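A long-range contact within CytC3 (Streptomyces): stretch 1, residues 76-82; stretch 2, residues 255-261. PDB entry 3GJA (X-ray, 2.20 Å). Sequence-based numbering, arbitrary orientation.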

# COMPACT_ATOMS: atom_id res chain seq x y z
N LEU A 76 -9.46 -11.25 6.25
CA LEU A 76 -8.02 -11.50 6.23
C LEU A 76 -7.23 -10.28 5.72
O LEU A 76 -6.06 -10.09 6.07
N LEU A 77 -7.87 -9.47 4.89
CA LEU A 77 -7.22 -8.28 4.36
C LEU A 77 -7.39 -7.15 5.37
O LEU A 77 -6.52 -6.29 5.51
N ALA A 78 -8.51 -7.16 6.08
CA ALA A 78 -8.77 -6.14 7.11
C ALA A 78 -7.69 -6.32 8.18
O ALA A 78 -7.12 -5.34 8.68
N GLU A 79 -7.41 -7.57 8.52
CA GLU A 79 -6.40 -7.87 9.52
C GLU A 79 -4.99 -7.54 9.01
O GLU A 79 -4.16 -7.03 9.75
N HIS A 80 -4.74 -7.84 7.74
CA HIS A 80 -3.42 -7.58 7.16
C HIS A 80 -2.99 -6.13 7.33
O HIS A 80 -1.88 -5.87 7.79
N ILE A 81 -3.85 -5.18 6.98
CA ILE A 81 -3.47 -3.77 7.10
C ILE A 81 -3.33 -3.30 8.55
O ILE A 81 -2.71 -2.27 8.81
N MET A 82 -3.89 -4.07 9.48
CA MET A 82 -3.84 -3.75 10.91
C MET A 82 -2.63 -4.39 11.61
O MET A 82 -2.31 -4.05 12.75
N GLY A 255 1.47 -9.38 -5.47
CA GLY A 255 1.85 -8.48 -4.40
C GLY A 255 0.62 -7.76 -3.88
O GLY A 255 -0.28 -7.42 -4.65
N PHE A 256 0.55 -7.57 -2.57
CA PHE A 256 -0.58 -6.86 -1.98
C PHE A 256 -0.01 -5.62 -1.32
O PHE A 256 0.80 -5.72 -0.39
N ALA A 257 -0.41 -4.45 -1.80
CA ALA A 257 0.11 -3.20 -1.25
C ALA A 257 -0.92 -2.45 -0.41
O ALA A 257 -2.08 -2.31 -0.81
N ALA A 258 -0.47 -1.98 0.75
CA ALA A 258 -1.29 -1.21 1.67
C ALA A 258 -0.57 0.12 1.80
O ALA A 258 0.64 0.15 2.05
N ARG A 259 -1.30 1.22 1.62
CA ARG A 259 -0.68 2.54 1.68
C ARG A 259 -1.10 3.35 2.91
O ARG A 259 -2.29 3.45 3.24
N TYR A 260 -0.11 3.92 3.59
CA TYR A 260 -0.35 4.67 4.81
C TYR A 260 0.02 6.13 4.77
O TYR A 260 0.91 6.55 4.03
N VAL A 261 -0.65 6.90 5.61
CA VAL A 261 -0.44 8.32 5.71
C VAL A 261 -0.87 8.75 7.12
O VAL A 261 -1.83 8.21 7.68

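A helical segment, residues 76-82, packs across a strand, residues 255-261, with their axes 9.6 Å apart at closest approach and crossing at -52°. The contact is small, burying 272 Å² over both sides, and is mostly apolar.

Leu 76 makes no contact with the strand. Leu 77 is the first to reach it. Its CA-to-CB bond points sideways, but the end of the side chain comes nearer. Chi1 is -106° and chi2 is 31°, both between the usual wells. Leu 77 CG lies 3.8 Å from Phe 256 CZ, and Leu 77 CD1 sits over one face of the phenyl ring.

Ala 78 points away, and Glu 79 is out of reach; both carboxylate oxygens of Glu 79 are hydrogen-bonded outside the two stretches.

His 80 points toward the strand with chi1 t. Its CD2 is 3.5 Å from Phe 256 CD2. The two rings form an offset edge-to-face pair, the edge of Phe 256 directed at the face of His 80. Their planes meet at 78°. His 80 NE2 is hydrogen-bonded elsewhere. Phe 256 itself points toward the helix with chi1 t, so that its ring meets Leu 77, His 80 and Ile 81.

The CA-to-CB bond of Ile 81 points sideways, with chi1 p and chi2 at 95°, between the wells. Its CG2 serves two neighbors. Ile 81 CG2 is 3.8 Å from Ala 258 CB and 4.3 Å from Phe 256 CE2, near the plane of that ring. Ala 258 points toward the helix, and its CA is 6.4 Å from Ile 81 CA.

The one hydrogen bond across the contact also involves Ile 81. Tyr 260, chi1 m, starts sideways, but its end comes nearer, and Tyr 260 OH donates to Ile 81 O at 2.9 Å.

Met 82 points away. On the strand, Ala 257 does the same.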

# COMPACT_ATOMS: atom_id res chain seq x y z
CB LEU A 76 -7.73 -12.73 5.38
CG LEU A 76 -7.22 -14.02 6.04
CD1 LEU A 76 -7.56 -14.07 7.52
CD2 LEU A 76 -7.80 -15.21 5.30
CB LEU A 77 -7.84 -7.90 3.01
CG LEU A 77 -7.02 -8.17 1.74
CD1 LEU A 77 -6.12 -9.39 1.91
CD2 LEU A 77 -7.97 -8.33 0.56
CB ALA A 78 -10.15 -6.33 7.72
CB GLU A 79 -6.46 -9.34 9.90
CG GLU A 79 -5.42 -9.73 10.93
CD GLU A 79 -5.31 -11.22 11.13
OE1 GLU A 79 -6.14 -11.95 10.56
OE2 GLU A 79 -4.39 -11.66 11.85
CB HIS A 80 -3.41 -7.94 5.66
CG HIS A 80 -2.03 -8.10 5.10
ND1 HIS A 80 -1.33 -9.29 5.16
CD2 HIS A 80 -1.19 -7.20 4.51
CE1 HIS A 80 -0.13 -9.12 4.64
NE2 HIS A 80 -0.02 -7.86 4.24
CB ILE A 81 -4.44 -2.84 6.31
CG1 ILE A 81 -5.88 -2.96 6.84
CG2 ILE A 81 -4.43 -3.21 4.83
CD1 ILE A 81 -6.23 -1.90 7.86
CB MET A 82 -5.12 -4.23 11.62
CG MET A 82 -6.38 -3.43 11.30
SD MET A 82 -6.21 -1.69 11.80
CE MET A 82 -6.56 -1.77 13.57
CB PHE A 256 -1.28 -7.74 -0.93
CG PHE A 256 -2.37 -7.02 -0.19
CD1 PHE A 256 -3.49 -6.53 -0.87
CD2 PHE A 256 -2.25 -6.76 1.17
CE1 PHE A 256 -4.48 -5.80 -0.20
CE2 PHE A 256 -3.23 -6.03 1.86
CZ PHE A 256 -4.35 -5.54 1.16
CB ALA A 257 0.62 -2.30 -2.38
CB ALA A 258 -1.38 -1.90 3.01
CB ARG A 259 -0.99 3.27 0.36
CG ARG A 259 -1.15 2.26 -0.78
CD ARG A 259 -1.07 2.84 -2.19
NE ARG A 259 0.30 3.20 -2.52
CZ ARG A 259 0.91 2.90 -3.67
NH1 ARG A 259 0.27 2.22 -4.61
NH2 ARG A 259 2.15 3.29 -3.87
CB TYR A 260 0.38 4.01 5.98
CG TYR A 260 0.02 2.55 6.17
CD1 TYR A 260 0.50 1.58 5.29
CD2 TYR A 260 -0.82 2.15 7.21
CE1 TYR A 260 0.15 0.24 5.44
CE2 TYR A 260 -1.18 0.82 7.37
CZ TYR A 260 -0.70 -0.14 6.48
OH TYR A 260 -1.08 -1.45 6.62
CB VAL A 261 -1.30 9.02 4.63
CG1 VAL A 261 -2.67 9.38 5.18
CG2 VAL A 261 -0.56 10.21 4.08